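GTP cyclohydrolase 1 type 2 homolog (Staphylococcus aureus subsp. aureus, PDB 3LNL) is of unknown function but belongs to the NIF3-like family, forming a toroid-shaped homohexamer that carries a dinuclear metal centre. Local coordinates at residues Val112-Met115 and Leu116-Met120; Glu255-Ala258 and Ala259-Ser263; Ile291-Glu294 and Tyr295-Val298; Lys311-Asp314 and Ala315-Ala318. The protein carries 2 engineered substitutions. All coordinates share one frame; numbering follows the deposited sequence.

Interaction 1: Val112-Met115 and Leu116-Met120. Engineered in segment 116-120: Val119 (natural residue Ala).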
loop_
_atom_site.group_PDB
_atom_site.type_symbol
_atom_site.label_atom_id
_atom_site.label_comp_id
_atom_site.label_asym_id
_atom_site.label_seq_id
_atom_site.Cartn_x
_atom_site.Cartn_y
_atom_site.Cartn_z
ATOM N N VAL B 112 10.618 25.683 -19.013
ATOM C CA VAL B 112 11.772 26.013 -18.162
ATOM C C VAL B 112 13.137 25.516 -18.745
ATOM O O VAL B 112 14.168 26.223 -18.742
ATOM C CB VAL B 112 11.560 25.435 -16.722
ATOM C CG1 VAL B 112 12.762 25.651 -15.817
ATOM C CG2 VAL B 112 10.288 26.054 -16.094
ATOM N N ASN B 113 13.118 24.318 -19.271
ATOM C CA ASN B 113 14.338 23.692 -19.778
ATOM C C ASN B 113 14.794 24.170 -21.123
ATOM O O ASN B 113 15.992 24.384 -21.298
ATOM C CB ASN B 113 14.233 22.189 -19.642
ATOM C CG ASN B 113 14.064 21.810 -18.188
ATOM O OD1 ASN B 113 14.871 22.220 -17.375
ATOM N ND2 ASN B 113 12.950 21.149 -17.841
ATOM N N MET B 114 13.849 24.492 -22.013
ATOM C CA MET B 114 14.196 25.236 -23.245
ATOM C C MET B 114 14.799 26.578 -22.866
ATOM O O MET B 114 15.806 26.970 -23.450
ATOM C CB MET B 114 12.989 25.395 -24.152
ATOM C CG MET B 114 13.152 26.402 -25.284
ATOM S SD MET B 114 14.389 25.789 -26.432
ATOM C CE MET B 114 13.501 24.448 -27.223
ATOM N N MET B 115 14.186 27.286 -21.900
ATOM C CA MET B 115 14.701 28.578 -21.433
ATOM C C MET B 115 16.102 28.489 -20.858
ATOM O O MET B 115 16.974 29.311 -21.184
ATOM C CB MET B 115 13.775 29.172 -20.374
ATOM C CG MET B 115 12.429 29.620 -20.942
ATOM S SD MET B 115 11.314 29.909 -19.606
ATOM C CE MET B 115 9.708 30.052 -20.452
ATOM N N LEU B 116 16.329 27.496 -20.018
ATOM C CA LEU B 116 17.665 27.247 -19.484
ATOM C C LEU B 116 18.700 26.994 -20.584
ATOM O O LEU B 116 19.745 27.627 -20.619
ATOM C CB LEU B 116 17.637 26.094 -18.463
ATOM C CG LEU B 116 17.075 26.507 -17.105
ATOM C CD1 LEU B 116 16.756 25.226 -16.278
ATOM C CD2 LEU B 116 18.040 27.495 -16.345
ATOM N N ALA B 117 18.377 26.113 -21.527
ATOM C CA ALA B 117 19.286 25.798 -22.625
ATOM C C ALA B 117 19.625 27.024 -23.472
ATOM O O ALA B 117 20.805 27.275 -23.797
ATOM C CB ALA B 117 18.705 24.660 -23.505
ATOM N N LYS B 118 18.614 27.821 -23.757
ATOM C CA LYS B 118 18.787 29.062 -24.511
ATOM C C LYS B 118 19.675 30.040 -23.765
ATOM O O LYS B 118 20.595 30.569 -24.343
ATOM C CB LYS B 118 17.417 29.690 -24.843
ATOM C CG LYS B 118 16.666 28.981 -25.985
ATOM C CD LYS B 118 17.376 29.190 -27.327
ATOM C CE LYS B 118 16.545 28.735 -28.533
ATOM N NZ LYS B 118 17.458 28.527 -29.722
ATOM N N VAL B 119 19.461 30.211 -22.455
ATOM C CA VAL B 119 20.305 31.121 -21.680
ATOM C C VAL B 119 21.764 30.630 -21.588
ATOM O O VAL B 119 22.701 31.406 -21.510
ATOM C CB VAL B 119 19.741 31.356 -20.278
ATOM C CG1 VAL B 119 20.661 32.307 -19.494
ATOM C CG2 VAL B 119 18.419 31.902 -20.375
ATOM N N MET B 120 21.948 29.327 -21.653
ATOM C CA MET B 120 23.283 28.741 -21.725
ATOM C C MET B 120 23.947 28.792 -23.081
ATOM O O MET B 120 25.113 28.420 -23.188
ATOM C CB MET B 120 23.229 27.299 -21.252
ATOM C CG MET B 120 22.862 27.164 -19.806
ATOM S SD MET B 120 22.689 25.440 -19.394
ATOM C CE MET B 120 21.747 25.497 -17.851
#
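Helix 112-119 is a short helix beside the dinuclear metal site, and Val112 and Leu116, one turn apart on it, touch along one side of it. The two side chains run side by side and point the same way, with Val112 CG1 4.0 Å from Leu116 CD1. Leu116 has CG anti to its carbonyl carbon (chi1 -77°), which leads the branch back along the helix; CD1 thus also lies 3.7 Å from Asn113 OD1. That amide is turned to outside partners: OD1 accepts from the backbone N of Gly287, and ND2 makes a weak bond to the carbonyl of Asp106. An asparagine suits this buried place because it both donates and accepts.

Elsewhere along the helix Met114 bends at chi2 and chi3, bringing SD alongside the aliphatic stem of Lys118, 3.9 Å from CG, while the lysine chain leads away to the exposed side. The engineered Val119 sets CG2 3.1 Å from Met115 O, close against the carbonyl that also accepts the bond from Val119 N.

Four i to i+4 bonds carry the turns, from Leu116 N to Val112 O (2.8 Å) through Val119 N to Met115 O (2.9 Å). Val112 packs on His68, Asp106 and Glu333, all zinc ligands, and Leu116 and Ala117 on Ile285 of strand 279-285: an amphipathic alpha-helix whose first turn borders the NIF3 metal site.

Interaction 2: Glu255-Ala258 and Ala259-Ser263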
loop_
_atom_site.group_PDB
_atom_site.type_symbol
_atom_site.label_atom_id
_atom_site.label_comp_id
_atom_site.label_asym_id
_atom_site.label_seq_id
_atom_site.Cartn_x
_atom_site.Cartn_y
_atom_site.Cartn_z
ATOM N N GLU B 255 34.723 21.552 -16.483
ATOM C CA GLU B 255 34.922 22.722 -15.645
ATOM C C GLU B 255 34.704 24.014 -16.410
ATOM O O GLU B 255 34.130 24.953 -15.872
ATOM C CB GLU B 255 36.295 22.729 -14.995
ATOM C CG GLU B 255 37.404 23.035 -15.888
ATOM C CD GLU B 255 38.751 22.984 -15.160
ATOM O OE1 GLU B 255 39.775 22.919 -15.885
ATOM O OE2 GLU B 255 38.752 22.993 -13.889
ATOM N N ASP B 256 35.064 24.030 -17.679
ATOM C CA ASP B 256 34.863 25.219 -18.499
ATOM C C ASP B 256 33.381 25.444 -18.770
ATOM O O ASP B 256 32.921 26.584 -18.761
ATOM C CB ASP B 256 35.634 25.114 -19.815
ATOM C CG ASP B 256 37.142 25.309 -19.623
ATOM O OD1 ASP B 256 37.615 25.614 -18.508
ATOM O OD2 ASP B 256 37.844 25.170 -20.605
ATOM N N PHE B 257 32.652 24.354 -19.023
ATOM C CA PHE B 257 31.212 24.428 -19.187
ATOM C C PHE B 257 30.533 24.917 -17.911
ATOM O O PHE B 257 29.702 25.837 -17.968
ATOM C CB PHE B 257 30.615 23.094 -19.634
ATOM C CG PHE B 257 29.153 23.170 -19.906
ATOM C CD1 PHE B 257 28.654 24.102 -20.805
ATOM C CD2 PHE B 257 28.264 22.339 -19.238
ATOM C CE1 PHE B 257 27.293 24.222 -21.028
ATOM C CE2 PHE B 257 26.916 22.421 -19.494
ATOM C CZ PHE B 257 26.438 23.363 -20.407
ATOM N N ALA B 258 30.901 24.337 -16.773
ATOM C CA ALA B 258 30.388 24.813 -15.495
ATOM C C ALA B 258 30.617 26.327 -15.281
ATOM O O ALA B 258 29.695 27.044 -14.864
ATOM C CB ALA B 258 30.973 23.998 -14.310
ATOM N N ALA B 259 31.815 26.804 -15.591
ATOM C CA ALA B 259 32.138 28.240 -15.416
ATOM C C ALA B 259 31.343 29.105 -16.333
ATOM O O ALA B 259 30.900 30.210 -15.971
ATOM C CB ALA B 259 33.629 28.483 -15.648
ATOM N N ASP B 260 31.203 28.641 -17.570
ATOM C CA ASP B 260 30.434 29.390 -18.573
ATOM C C ASP B 260 28.980 29.586 -18.166
ATOM O O ASP B 260 28.424 30.676 -18.302
ATOM C CB ASP B 260 30.494 28.661 -19.921
ATOM C CG ASP B 260 30.001 29.484 -21.023
ATOM O OD1 ASP B 260 30.637 30.518 -21.309
ATOM O OD2 ASP B 260 28.979 29.128 -21.615
ATOM N N ILE B 261 28.345 28.532 -17.675
ATOM C CA ILE B 261 26.943 28.631 -17.364
ATOM C C ILE B 261 26.734 29.386 -16.017
ATOM O O ILE B 261 25.732 30.062 -15.844
ATOM C CB ILE B 261 26.156 27.264 -17.511
ATOM C CG1 ILE B 261 26.475 26.255 -16.413
ATOM C CG2 ILE B 261 26.318 26.678 -18.977
ATOM C CD1 ILE B 261 25.764 24.917 -16.603
ATOM N N LYS B 262 27.717 29.310 -15.111
ATOM C CA LYS B 262 27.721 30.111 -13.891
ATOM C C LYS B 262 27.642 31.584 -14.254
ATOM O O LYS B 262 26.817 32.313 -13.681
ATOM C CB LYS B 262 28.986 29.854 -13.048
ATOM C CG LYS B 262 29.095 30.753 -11.782
ATOM C CD LYS B 262 30.385 30.556 -10.997
ATOM C CE LYS B 262 30.395 31.417 -9.736
ATOM N NZ LYS B 262 31.649 31.346 -8.975
ATOM N N SER B 263 28.481 32.008 -15.219
ATOM C CA SER B 263 28.483 33.367 -15.695
ATOM C C SER B 263 27.187 33.759 -16.430
ATOM O O SER B 263 26.559 34.791 -16.136
ATOM C CB SER B 263 29.747 33.567 -16.574
ATOM O OG SER B 263 29.736 34.817 -17.148
#
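Phe257 overlaps Ile261 one helical turn further on, the ring and the branched chain passing at a slant. Ile261 CG2 meets the ring obliquely, 3.3 Å from Phe257 CE1 and 3.6 Å from Phe257 CZ, a tight apolar contact. Its second arm ends near the ring, Ile261 CD1 4.0 Å from Phe257 CE2. Both arms can reach the ring because CG1 of Ile261 is wedged between its own backbone N and carbonyl carbon (chi1 72°), leaving CG2 beside the N; an isoleucine, branched at CB, offers two arms for one flat partner. On the other residue, CG of Phe257 stands anti to the backbone N (chi1 -176°), which carries the ring to Ile261.

This pair forms the buried face of the amphipathic helix 254-264, which lies against the sheet: Phe257 reaches Val248 and Met252 of strand 240-253 and Ile326 of strand 325-327, while Ala258, small enough for close approach, rests on Ile326 and Phe272. Other residues of the helix are polar: Asp260 is bound to Lys264 by a salt bridge from OD2, and the long, fully extended Lys262 delivers NZ to the terminal carboxylate of Ile370 in a second subunit, which also packs on Ala258 and Ala259.

Regular i to i+4 bonds hold the turns, among them Ile261 N to Phe257 O at 3.0 Å and Lys262 N to Ala258 O at 3.0 Å.

Interaction 3: Ile291-Glu294 and Tyr295-Val298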
loop_
_atom_site.group_PDB
_atom_site.type_symbol
_atom_site.label_atom_id
_atom_site.label_comp_id
_atom_site.label_asym_id
_atom_site.label_seq_id
_atom_site.Cartn_x
_atom_site.Cartn_y
_atom_site.Cartn_z
ATOM N N ILE B 291 17.367 15.223 -9.822
ATOM C CA ILE B 291 18.114 14.041 -9.486
ATOM C C ILE B 291 17.099 12.899 -9.435
ATOM O O ILE B 291 15.979 13.081 -8.945
ATOM C CB ILE B 291 18.958 14.173 -8.184
ATOM C CG1 ILE B 291 20.143 15.116 -8.403
ATOM C CG2 ILE B 291 19.438 12.780 -7.718
ATOM C CD1 ILE B 291 21.230 14.555 -9.409
ATOM N N GLY B 292 17.499 11.746 -9.987
ATOM C CA GLY B 292 16.603 10.642 -10.266
ATOM C C GLY B 292 16.620 10.381 -11.769
ATOM O O GLY B 292 16.387 9.264 -12.176
ATOM N N TYR B 293 16.942 11.393 -12.574
ATOM C CA TYR B 293 16.955 11.264 -14.064
ATOM C C TYR B 293 18.345 11.181 -14.659
ATOM O O TYR B 293 18.479 10.998 -15.872
ATOM C CB TYR B 293 16.189 12.440 -14.739
ATOM C CG TYR B 293 14.710 12.376 -14.536
ATOM C CD1 TYR B 293 14.118 12.979 -13.446
ATOM C CD2 TYR B 293 13.895 11.723 -15.453
ATOM C CE1 TYR B 293 12.708 12.918 -13.253
ATOM C CE2 TYR B 293 12.511 11.663 -15.281
ATOM C CZ TYR B 293 11.942 12.270 -14.183
ATOM O OH TYR B 293 10.607 12.211 -14.009
ATOM N N GLU B 294 19.384 11.273 -13.824
ATOM C CA GLU B 294 20.757 11.382 -14.358
ATOM C C GLU B 294 21.239 10.144 -15.087
ATOM O O GLU B 294 21.932 10.256 -16.118
ATOM C CB GLU B 294 21.776 11.835 -13.297
ATOM C CG GLU B 294 22.054 10.917 -12.088
ATOM C CD GLU B 294 21.019 11.026 -10.962
ATOM O OE1 GLU B 294 19.888 11.511 -11.231
ATOM O OE2 GLU B 294 21.334 10.589 -9.810
ATOM N N TYR B 295 20.893 8.970 -14.565
ATOM C CA TYR B 295 21.328 7.716 -15.185
ATOM C C TYR B 295 20.646 7.531 -16.562
ATOM O O TYR B 295 21.284 7.123 -17.536
ATOM C CB TYR B 295 21.121 6.524 -14.231
ATOM C CG TYR B 295 21.967 6.673 -13.013
ATOM C CD1 TYR B 295 21.450 7.233 -11.855
ATOM C CD2 TYR B 295 23.326 6.302 -13.025
ATOM C CE1 TYR B 295 22.267 7.425 -10.714
ATOM C CE2 TYR B 295 24.134 6.496 -11.911
ATOM C CZ TYR B 295 23.598 7.082 -10.760
ATOM O OH TYR B 295 24.392 7.300 -9.661
ATOM N N GLN B 296 19.360 7.870 -16.628
ATOM C CA GLN B 296 18.590 7.812 -17.874
ATOM C C GLN B 296 19.094 8.842 -18.896
ATOM O O GLN B 296 19.273 8.530 -20.070
ATOM C CB GLN B 296 17.131 8.008 -17.534
ATOM C CG GLN B 296 16.137 7.791 -18.622
ATOM C CD GLN B 296 14.740 7.623 -18.023
ATOM O OE1 GLN B 296 14.401 6.536 -17.596
ATOM N NE2 GLN B 296 13.958 8.721 -17.938
ATOM N N ALA B 297 19.452 10.029 -18.411
ATOM C CA ALA B 297 20.075 11.048 -19.251
ATOM C C ALA B 297 21.344 10.525 -19.900
ATOM O O ALA B 297 21.549 10.706 -21.126
ATOM C CB ALA B 297 20.354 12.311 -18.476
ATOM N N VAL B 298 22.185 9.854 -19.113
ATOM C CA VAL B 298 23.395 9.267 -19.706
ATOM C C VAL B 298 23.029 8.195 -20.738
ATOM O O VAL B 298 23.597 8.174 -21.820
ATOM C CB VAL B 298 24.390 8.808 -18.640
ATOM C CG1 VAL B 298 25.525 7.953 -19.293
ATOM C CG2 VAL B 298 24.911 10.035 -17.918
HETATM O O HOH W 1 17.985 8.053 -13.965
HETATM O O HOH W 2 23.322 9.535 -8.492
#
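The ring of Tyr295 is met by the side chain of Glu294, whose CG makes an off-centre CH-pi contact 4.1 Å from the ring centroid. The glutamate lies alongside the ring, its carboxylate turned 34° from the ring plane and OE2 3.4 Å from Tyr295 CE1. At the edge of the Tyr293 ring, near its plane, stands Gln296 NE2, 3.9 Å from Tyr293 CD2; this amide N is engaged by Asn129.

Glu294 CG sits between the backbone N and carbonyl carbon (chi1 64°), and this with the bend at chi2 curls the carboxylate back to Gly292 N, 2.7 Å from the syn lone pair of OE1. Glycine is called for there: at phi 119° a CB would jam against Ile291 O. The other carboxylate oxygen of Glu294, OE2, has a water 2.6 Å away, which also hydrogen-bonds Tyr295 OH, while another water links Gly292 O to Gln296 N. Glutamate fits because its two oxygens can fasten the loop and the water at once.

Ala297 N bonds to Tyr293 O at 2.9 Å. Tyr293, Glu294 and Ala297 pack on Phe305 of strand 304-307, and the Glu294-Gly292 bond ties a helix N-terminus to its preceding loop.

Interaction 4: Lys311-Asp314 and Ala315-Ala318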
loop_
_atom_site.group_PDB
_atom_site.type_symbol
_atom_site.label_atom_id
_atom_site.label_comp_id
_atom_site.label_asym_id
_atom_site.label_seq_id
_atom_site.Cartn_x
_atom_site.Cartn_y
_atom_site.Cartn_z
ATOM N N LYS B 311 22.360 16.511 -3.689
ATOM C CA LYS B 311 22.830 16.114 -2.371
ATOM C C LYS B 311 24.040 15.171 -2.416
ATOM O O LYS B 311 24.305 14.500 -3.424
ATOM C CB LYS B 311 21.704 15.462 -1.594
ATOM C CG LYS B 311 20.576 16.499 -1.341
ATOM C CD LYS B 311 19.466 16.003 -0.476
ATOM C CE LYS B 311 19.027 14.619 -0.892
ATOM N NZ LYS B 311 17.893 14.155 -0.004
ATOM N N HIS B 312 24.787 15.180 -1.313
ATOM C CA HIS B 312 26.040 14.419 -1.176
ATOM C C HIS B 312 26.001 13.007 -1.700
ATOM O O HIS B 312 26.803 12.646 -2.547
ATOM C CB HIS B 312 26.442 14.389 0.307
ATOM C CG HIS B 312 27.669 13.601 0.577
ATOM N ND1 HIS B 312 28.923 14.045 0.236
ATOM C CD2 HIS B 312 27.830 12.352 1.105
ATOM C CE1 HIS B 312 29.816 13.124 0.583
ATOM N NE2 HIS B 312 29.178 12.080 1.102
ATOM N N HIS B 313 25.102 12.177 -1.156
ATOM C CA HIS B 313 25.128 10.765 -1.482
ATOM C C HIS B 313 24.770 10.531 -2.944
ATOM O O HIS B 313 25.296 9.610 -3.563
ATOM C CB HIS B 313 24.239 9.938 -0.546
ATOM C CG HIS B 313 24.868 9.706 0.787
ATOM N ND1 HIS B 313 25.935 8.851 0.962
ATOM C CD2 HIS B 313 24.623 10.270 1.995
ATOM C CE1 HIS B 313 26.307 8.889 2.234
ATOM N NE2 HIS B 313 25.510 9.725 2.884
ATOM N N ASP B 314 23.894 11.358 -3.512
ATOM C CA ASP B 314 23.614 11.211 -4.937
ATOM C C ASP B 314 24.788 11.630 -5.834
ATOM O O ASP B 314 25.028 10.995 -6.874
ATOM C CB ASP B 314 22.352 11.964 -5.340
ATOM C CG ASP B 314 21.109 11.376 -4.663
ATOM O OD1 ASP B 314 20.944 10.125 -4.579
ATOM O OD2 ASP B 314 20.357 12.210 -4.198
ATOM N N ALA B 315 25.486 12.681 -5.427
ATOM C CA ALA B 315 26.711 13.103 -6.098
ATOM C C ALA B 315 27.795 12.015 -5.977
ATOM O O ALA B 315 28.525 11.749 -6.937
ATOM C CB ALA B 315 27.230 14.423 -5.517
ATOM N N LEU B 316 27.957 11.464 -4.771
ATOM C CA LEU B 316 28.900 10.350 -4.551
ATOM C C LEU B 316 28.634 9.158 -5.496
ATOM O O LEU B 316 29.530 8.634 -6.121
ATOM C CB LEU B 316 28.849 9.878 -3.090
ATOM C CG LEU B 316 30.068 9.064 -2.619
ATOM C CD1 LEU B 316 31.298 9.985 -2.595
ATOM C CD2 LEU B 316 29.812 8.437 -1.236
ATOM N N ASP B 317 27.381 8.717 -5.545
ATOM C CA ASP B 317 26.947 7.662 -6.457
ATOM C C ASP B 317 27.286 8.008 -7.917
ATOM O O ASP B 317 27.901 7.179 -8.646
ATOM C CB ASP B 317 25.432 7.417 -6.330
ATOM C CG ASP B 317 25.073 6.814 -4.995
ATOM O OD1 ASP B 317 25.992 6.466 -4.246
ATOM O OD2 ASP B 317 23.888 6.720 -4.669
ATOM N N ALA B 318 26.891 9.205 -8.338
ATOM C CA ALA B 318 27.179 9.671 -9.705
ATOM C C ALA B 318 28.688 9.619 -10.026
ATOM O O ALA B 318 29.088 9.062 -11.054
ATOM C CB ALA B 318 26.620 11.092 -9.929
HETATM O O HOH W 3 26.281 7.097 -1.267
HETATM O O HOH W 4 22.298 7.799 -2.795
HETATM O O HOH W 5 21.931 7.916 -6.595
#
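Leu316 CD2 lies obliquely to two imidazoles of the preceding turn, 4.4 Å from His312 NE2 and 4.5 Å from His313 ND1. The histidines are turned edge against face: His312 CD2 stands 3.8 Å above the centre of the His313 ring, and His313 CD2 lies at the edge of the His312 ring, in its plane. Both imidazoles also meet a second subunit: His312 stacks on His330 and His313 meets His69 of that chain, both zinc ligands there. Histidine suits these places, offering a flat face and an edge nitrogen: His312 NE2 is bound to Asp48 of that subunit, and a zinc ion lies about 4 Å from the His313 side chain.

Helix 312-321 is the crossover between strands 304-307 and 325-327 of a beta-alpha-beta unit, with Lys311 at its N-cap position and Ala315 N bonded to Lys311 O.

Asp314 and Asp317 also stand near each other, Asp314 OD1 4.5 Å from Asp317 OD2. Two waters bridge these oxygens, probably easing the repulsion; one donates to both, and the protons of the other are not settled. A third joins Asp317 OD1 to His313 ND1, in the imidazole plane. A chi1 of -68° sets the Asp317 carboxylate beside His313 O, OD1 also binding Tyr84 of the second subunit.

In the fold
All four contacts are helical turns or helix starts and all are partly buried, yet their settings differ. Interaction 1 lies nearest the chain's centre and borders the metal centre; interactions 2 and 4 lie further out, against the second subunit. Interactions 1 and 2 touch, Met120 CG lying 3.6 Å from Ile261 CG2, and both put apolar faces inward, though interaction 2 is away from the sites. Interactions 3 and 4 also touch, Tyr295 OH lying 3.4 Å from Ala318 N, and both hold bound water, but interaction 3 ties a loop to its helix within one chain, while interaction 4 faces zinc ligands of the second subunit with histidines and aspartates as well as hydrocarbon.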